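Local structure of JamJ (Lyngbya majuscula, 5DOZ) at residues A[101-106]-A[119-124]; A[138-143]-A[293-298]. The protein is an NADPH-binding enoyl reductase of a polyketide synthase that probably saturates the enoyl double bond of substrates carried on an acyl carrier protein. All coordinates share one frame; numbering follows the deposited sequence.

Interaction 1 pairs two strands in the GroES-like part of the enoyl reductase; interaction 2 packs helix 136-149, which runs beside the NADPH, against the turn leading into helix 296-300. Along the chain both segments of interaction 1 precede those of interaction 2. Their centres are about 12 Å apart, and they touch where Ala122 O meets Ile296 CD1 at 4.3 Å. Two helices connect them. Helix 136-149 contributes Pro136 to the side chains of Met101 and Ile103, and helix 287-293 sets Trp292 on Met101 and Val121 while its Ile291 reaches Phe140 and Tyr143. The strand pair is thus joined through continuous packing to the helix that carries Thr141 of the cofactor pocket.

Interaction 1 (A[101-106]-A[119-124]); sequences MVIGCH and NLVAKP
Asn119 has CG anti to its carbonyl carbon (chi1 -71°), which swings its amide across to the opposite strand, while the bend at chi3 of Met101 (-74°) curls the CE methyl back over Val121. Asn119 ND2 gives a hydrogen bond to Ile103 O at 2.9 Å; the acceptor lies somewhat out of the amide plane, and the N-H points at it less straight (145°) than the backbone donors do. The same asparagine receives Ile103 N on its carbonyl, with N and Asn119 O 3.0 Å apart, so main chain and side chain together clasp Ile103 at the end of its strand. An alanine here would remove the ND2 donor to Ile103 O and would probably loosen the turn at Gly104. In this antiparallel ladder of the GroES-like domain, Met101 and Val121 are the hydrogen-bonded pair: Met101 N reaches Val121 O at 3.0 Å and Val121 N returns to Met101 O at 3.2 Å. Val102 and Leu120 form the next, non-hydrogen-bonded pair, their side chains side by side with Val102 CG2 3.8 Å from Leu120 CD2. On the other face Met101 CE presses tightly on Val121 CG2 (3.4 Å) and also meets Pro124 CD at 3.7 Å. The Ile103 and Val121 side chains cross at about a right angle, CD1 of Ile103 lying 3.6 Å from Val121 CG2, and Trp292 packs on Met101, Val121 and Pro124.

Interaction 2 (A[138-143]-A[293-298]); sequences PFFTAY and KKLIQC. With NDP (NADPH dihydro-nicotinamide-adenine-dinucleotide phosphate), chain E.
One short hydrogen bond grips Phe139 O: Tyr143 N donates to it at 2.7 Å, one turn further along helix 136-149. The same oxygen is also approached by a methyl, Leu295 CD1, at 4.1 Å. Leu295 carries the apolar part of the contact, its CG anti to its own carbonyl carbon. CD1 rests by Phe139 CB and the Phe140 ring, whereas CD2 lies 3.8 Å from Tyr143 CD2 as the two side chains run alongside one another, pointing opposite ways. In this medium-chain dehydrogenase/reductase fold, a GroES-like part joined to a Rossmann cofactor domain, Leu295 holds the N-cap position of helix 296-300, so the side chain packed on the long helix comes from the start of a short one. Tyr143 sends its ring toward Lys294 and Leu295 with CG anti to the backbone N (chi1 -177°). The Tyr143 and Lys294 side chains cross at about a right angle, and Tyr143 OH touches Lys294 CD at 3.2 Å, a contact with the aliphatic stem. On another side of helix 136-149 lies the NADPH: Thr141 OG1 is hydrogen-bonded to Ile137 O and sits 3.3 Å from C4N of the nicotinamide, the carbon from which hydride leaves. Phe139 meets Phe299 edge-to-face, and Tyr143 packs on Tyr147 and Trp178.

Interaction 1 (A[101-106]-A[119-124])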
# COMPACT_ATOMS: atom_id res chain seq x y z
N MET A 101 14.03 -3.88 3.82
CA MET A 101 12.90 -3.09 3.40
C MET A 101 12.39 -2.33 4.62
O MET A 101 12.36 -2.87 5.73
CB MET A 101 11.80 -3.98 2.82
CG MET A 101 12.22 -4.73 1.56
SD MET A 101 11.06 -6.04 1.14
CE MET A 101 11.45 -7.26 2.37
N VAL A 102 12.02 -1.07 4.41
CA VAL A 102 11.40 -0.28 5.47
C VAL A 102 9.89 -0.28 5.24
O VAL A 102 9.44 -0.21 4.10
CB VAL A 102 11.91 1.18 5.50
CG1 VAL A 102 11.29 1.92 6.68
CG2 VAL A 102 13.43 1.23 5.57
N ILE A 103 9.13 -0.40 6.32
CA ILE A 103 7.67 -0.34 6.25
C ILE A 103 7.13 0.53 7.38
O ILE A 103 7.43 0.31 8.55
CB ILE A 103 7.01 -1.74 6.35
CG1 ILE A 103 7.84 -2.83 5.65
CG2 ILE A 103 5.59 -1.71 5.80
CD1 ILE A 103 8.62 -3.71 6.60
N GLY A 104 6.36 1.55 7.01
CA GLY A 104 5.55 2.29 7.96
C GLY A 104 6.20 3.49 8.63
O GLY A 104 5.73 3.96 9.66
N CYS A 105 7.29 3.98 8.04
CA CYS A 105 7.91 5.23 8.46
C CYS A 105 7.16 6.39 7.79
O CYS A 105 6.25 6.15 7.00
CB CYS A 105 9.38 5.24 8.05
SG CYS A 105 9.63 5.07 6.27
N HIS A 106 7.53 7.62 8.12
CA HIS A 106 6.89 8.80 7.53
C HIS A 106 7.84 9.68 6.72
O HIS A 106 7.41 10.66 6.10
CB HIS A 106 6.19 9.64 8.61
CG HIS A 106 5.18 8.88 9.41
ND1 HIS A 106 4.03 8.36 8.86
CD2 HIS A 106 5.15 8.56 10.73
CE1 HIS A 106 3.33 7.75 9.80
NE2 HIS A 106 3.99 7.86 10.94
N ASN A 119 10.22 -1.78 12.35
CA ASN A 119 9.81 -1.28 11.05
C ASN A 119 10.64 -1.83 9.89
O ASN A 119 10.50 -1.38 8.75
CB ASN A 119 9.80 0.26 11.06
CG ASN A 119 8.67 0.83 11.90
OD1 ASN A 119 8.70 0.77 13.13
ND2 ASN A 119 7.66 1.36 11.23
N LEU A 120 11.47 -2.82 10.18
CA LEU A 120 12.38 -3.38 9.18
C LEU A 120 12.17 -4.88 8.97
O LEU A 120 11.95 -5.62 9.93
CB LEU A 120 13.84 -3.14 9.59
CG LEU A 120 14.33 -1.72 9.87
CD1 LEU A 120 15.76 -1.78 10.38
CD2 LEU A 120 14.26 -0.85 8.62
N VAL A 121 12.25 -5.31 7.72
CA VAL A 121 12.30 -6.74 7.42
C VAL A 121 13.46 -7.00 6.48
O VAL A 121 13.94 -6.09 5.80
CB VAL A 121 10.96 -7.29 6.85
CG1 VAL A 121 9.83 -7.16 7.87
CG2 VAL A 121 10.58 -6.59 5.55
N ALA A 122 13.93 -8.25 6.45
CA ALA A 122 15.02 -8.64 5.56
C ALA A 122 14.56 -8.64 4.11
O ALA A 122 13.46 -9.10 3.81
CB ALA A 122 15.54 -10.02 5.95
N LYS A 123 15.40 -8.12 3.23
CA LYS A 123 15.16 -8.23 1.79
C LYS A 123 15.39 -9.68 1.36
O LYS A 123 16.38 -10.29 1.77
CB LYS A 123 16.07 -7.29 1.00
CG LYS A 123 15.71 -7.20 -0.48
CD LYS A 123 16.75 -6.45 -1.30
CE LYS A 123 17.72 -7.39 -2.00
NZ LYS A 123 18.71 -8.00 -1.08
N PRO A 124 14.48 -10.23 0.53
CA PRO A 124 14.72 -11.53 -0.10
C PRO A 124 15.94 -11.44 -1.01
O PRO A 124 15.95 -10.65 -1.95
CB PRO A 124 13.45 -11.77 -0.92
CG PRO A 124 12.42 -10.88 -0.32
CD PRO A 124 13.17 -9.67 0.15

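Interaction 2 (A[138-143]-A[293-298])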
# COMPACT_ATOMS: atom_id res chain seq x y z
N PRO A 138 2.05 -2.63 -0.56
CA PRO A 138 1.06 -3.39 -1.34
C PRO A 138 0.78 -4.78 -0.77
O PRO A 138 -0.37 -5.11 -0.50
CB PRO A 138 1.72 -3.49 -2.72
CG PRO A 138 2.59 -2.30 -2.80
CD PRO A 138 3.17 -2.21 -1.42
N PHE A 139 1.83 -5.59 -0.60
CA PHE A 139 1.67 -6.96 -0.14
C PHE A 139 1.26 -7.11 1.33
O PHE A 139 0.45 -7.98 1.65
CB PHE A 139 2.90 -7.81 -0.47
CG PHE A 139 2.90 -8.33 -1.88
CD1 PHE A 139 2.23 -9.51 -2.19
CD2 PHE A 139 3.55 -7.64 -2.90
CE1 PHE A 139 2.22 -10.00 -3.50
CE2 PHE A 139 3.55 -8.13 -4.20
CZ PHE A 139 2.88 -9.31 -4.50
N PHE A 140 1.81 -6.27 2.21
CA PHE A 140 1.41 -6.29 3.62
C PHE A 140 -0.04 -5.84 3.82
O PHE A 140 -0.74 -6.39 4.66
CB PHE A 140 2.35 -5.46 4.50
CG PHE A 140 3.69 -6.11 4.76
CD1 PHE A 140 4.50 -6.54 3.70
CD2 PHE A 140 4.16 -6.26 6.05
CE1 PHE A 140 5.73 -7.12 3.95
CE2 PHE A 140 5.39 -6.84 6.30
CZ PHE A 140 6.18 -7.27 5.25
N THR A 141 -0.48 -4.84 3.04
CA THR A 141 -1.88 -4.40 3.08
C THR A 141 -2.80 -5.49 2.51
O THR A 141 -3.82 -5.83 3.12
CB THR A 141 -2.11 -3.08 2.32
OG1 THR A 141 -1.22 -2.08 2.82
CG2 THR A 141 -3.56 -2.59 2.47
N ALA A 142 -2.42 -6.03 1.36
CA ALA A 142 -3.19 -7.09 0.71
C ALA A 142 -3.27 -8.33 1.59
O ALA A 142 -4.35 -8.89 1.77
CB ALA A 142 -2.61 -7.43 -0.65
N TYR A 143 -2.13 -8.73 2.16
CA TYR A 143 -2.10 -9.90 3.03
C TYR A 143 -2.98 -9.70 4.25
O TYR A 143 -3.83 -10.55 4.55
CB TYR A 143 -0.67 -10.28 3.46
CG TYR A 143 -0.64 -11.54 4.31
CD1 TYR A 143 -0.94 -11.49 5.68
CD2 TYR A 143 -0.36 -12.78 3.74
CE1 TYR A 143 -0.93 -12.64 6.46
CE2 TYR A 143 -0.35 -13.94 4.52
CZ TYR A 143 -0.64 -13.86 5.87
OH TYR A 143 -0.64 -15.00 6.65
N LYS A 293 7.07 -13.11 7.83
CA LYS A 293 7.34 -14.53 8.07
C LYS A 293 6.42 -15.43 7.24
O LYS A 293 6.79 -16.55 6.89
CB LYS A 293 7.16 -14.86 9.55
CG LYS A 293 8.46 -14.97 10.34
CD LYS A 293 8.24 -15.76 11.62
CE LYS A 293 7.97 -17.23 11.31
NZ LYS A 293 7.32 -17.93 12.45
N LYS A 294 5.22 -14.93 6.95
CA LYS A 294 4.24 -15.70 6.19
C LYS A 294 4.32 -15.39 4.70
O LYS A 294 3.56 -15.95 3.91
CB LYS A 294 2.82 -15.45 6.73
CG LYS A 294 2.71 -15.50 8.25
CD LYS A 294 1.46 -16.23 8.72
CE LYS A 294 1.12 -15.90 10.17
NZ LYS A 294 0.42 -14.58 10.29
N LEU A 295 5.24 -14.50 4.32
CA LEU A 295 5.37 -14.07 2.92
C LEU A 295 6.72 -14.33 2.27
O LEU A 295 6.77 -14.60 1.07
CB LEU A 295 5.01 -12.58 2.76
CG LEU A 295 3.55 -12.14 2.69
CD1 LEU A 295 3.48 -10.63 2.48
CD2 LEU A 295 2.77 -12.86 1.60
N ILE A 296 7.80 -14.26 3.05
CA ILE A 296 9.16 -14.31 2.48
C ILE A 296 9.46 -15.59 1.70
O ILE A 296 10.16 -15.54 0.68
CB ILE A 296 10.28 -14.04 3.54
CG1 ILE A 296 11.64 -13.82 2.84
CG2 ILE A 296 10.35 -15.17 4.57
CD1 ILE A 296 12.77 -13.34 3.73
N GLN A 297 8.92 -16.71 2.16
CA GLN A 297 9.17 -18.00 1.52
C GLN A 297 8.52 -18.09 0.14
O GLN A 297 9.07 -18.72 -0.76
CB GLN A 297 8.72 -19.16 2.42
CG GLN A 297 9.58 -19.31 3.68
CD GLN A 297 8.85 -19.98 4.84
OE1 GLN A 297 7.67 -20.30 4.75
NE2 GLN A 297 9.57 -20.18 5.93
N CYS A 298 7.37 -17.45 -0.03
CA CYS A 298 6.70 -17.35 -1.33
C CYS A 298 7.55 -16.59 -2.36
O CYS A 298 7.64 -17.00 -3.52
CB CYS A 298 5.32 -16.69 -1.18
SG CYS A 298 4.35 -17.16 0.27
PA NDP E . -2.53 3.71 -6.48
O1A NDP E . -2.43 5.19 -6.79
O2A NDP E . -1.50 2.75 -7.00
O5B NDP E . -3.95 3.18 -7.03
C5B NDP E . -5.02 4.06 -7.36
C4B NDP E . -5.84 3.37 -8.44
O4B NDP E . -7.19 3.83 -8.36
C3B NDP E . -5.36 3.68 -9.85
O3B NDP E . -4.47 2.68 -10.35
C2B NDP E . -6.63 3.66 -10.66
O2B NDP E . -6.76 2.37 -11.24
C1B NDP E . -7.76 3.82 -9.66
N9A NDP E . -8.49 5.09 -9.88
C8A NDP E . -7.95 6.29 -10.12
N7A NDP E . -8.91 7.23 -10.26
C5A NDP E . -10.10 6.61 -10.10
C6A NDP E . -11.53 7.00 -10.13
N6A NDP E . -11.89 8.28 -10.35
N1A NDP E . -12.46 6.03 -9.92
C2A NDP E . -12.12 4.75 -9.70
N3A NDP E . -10.84 4.33 -9.66
C4A NDP E . -9.81 5.20 -9.85
O3 NDP E . -2.72 3.53 -4.89
PN NDP E . -2.50 2.19 -4.04
O1N NDP E . -2.85 0.98 -4.86
O2N NDP E . -1.16 2.26 -3.37
O5D NDP E . -3.62 2.32 -2.88
C5D NDP E . -5.01 2.45 -3.19
C4D NDP E . -5.76 3.12 -2.03
O4D NDP E . -5.52 2.43 -0.80
C3D NDP E . -5.30 4.55 -1.79
O3D NDP E . -6.45 5.31 -1.46
C2D NDP E . -4.36 4.45 -0.60
O2D NDP E . -4.24 5.66 0.15
C1D NDP E . -4.98 3.31 0.19
N1N NDP E . -4.00 2.59 1.00
C2N NDP E . -4.32 2.31 2.27
C3N NDP E . -3.59 1.41 3.03
C7N NDP E . -4.13 0.94 4.35
O7N NDP E . -3.37 0.57 5.24
N7N NDP E . -5.44 0.94 4.54
C4N NDP E . -2.19 1.02 2.59
C5N NDP E . -2.01 1.28 1.16
C6N NDP E . -2.86 2.12 0.45
P2B NDP E . -7.66 2.13 -12.53
O1X NDP E . -7.08 3.06 -13.58
O2X NDP E . -7.45 0.67 -12.79
O3X NDP E . -9.06 2.48 -12.10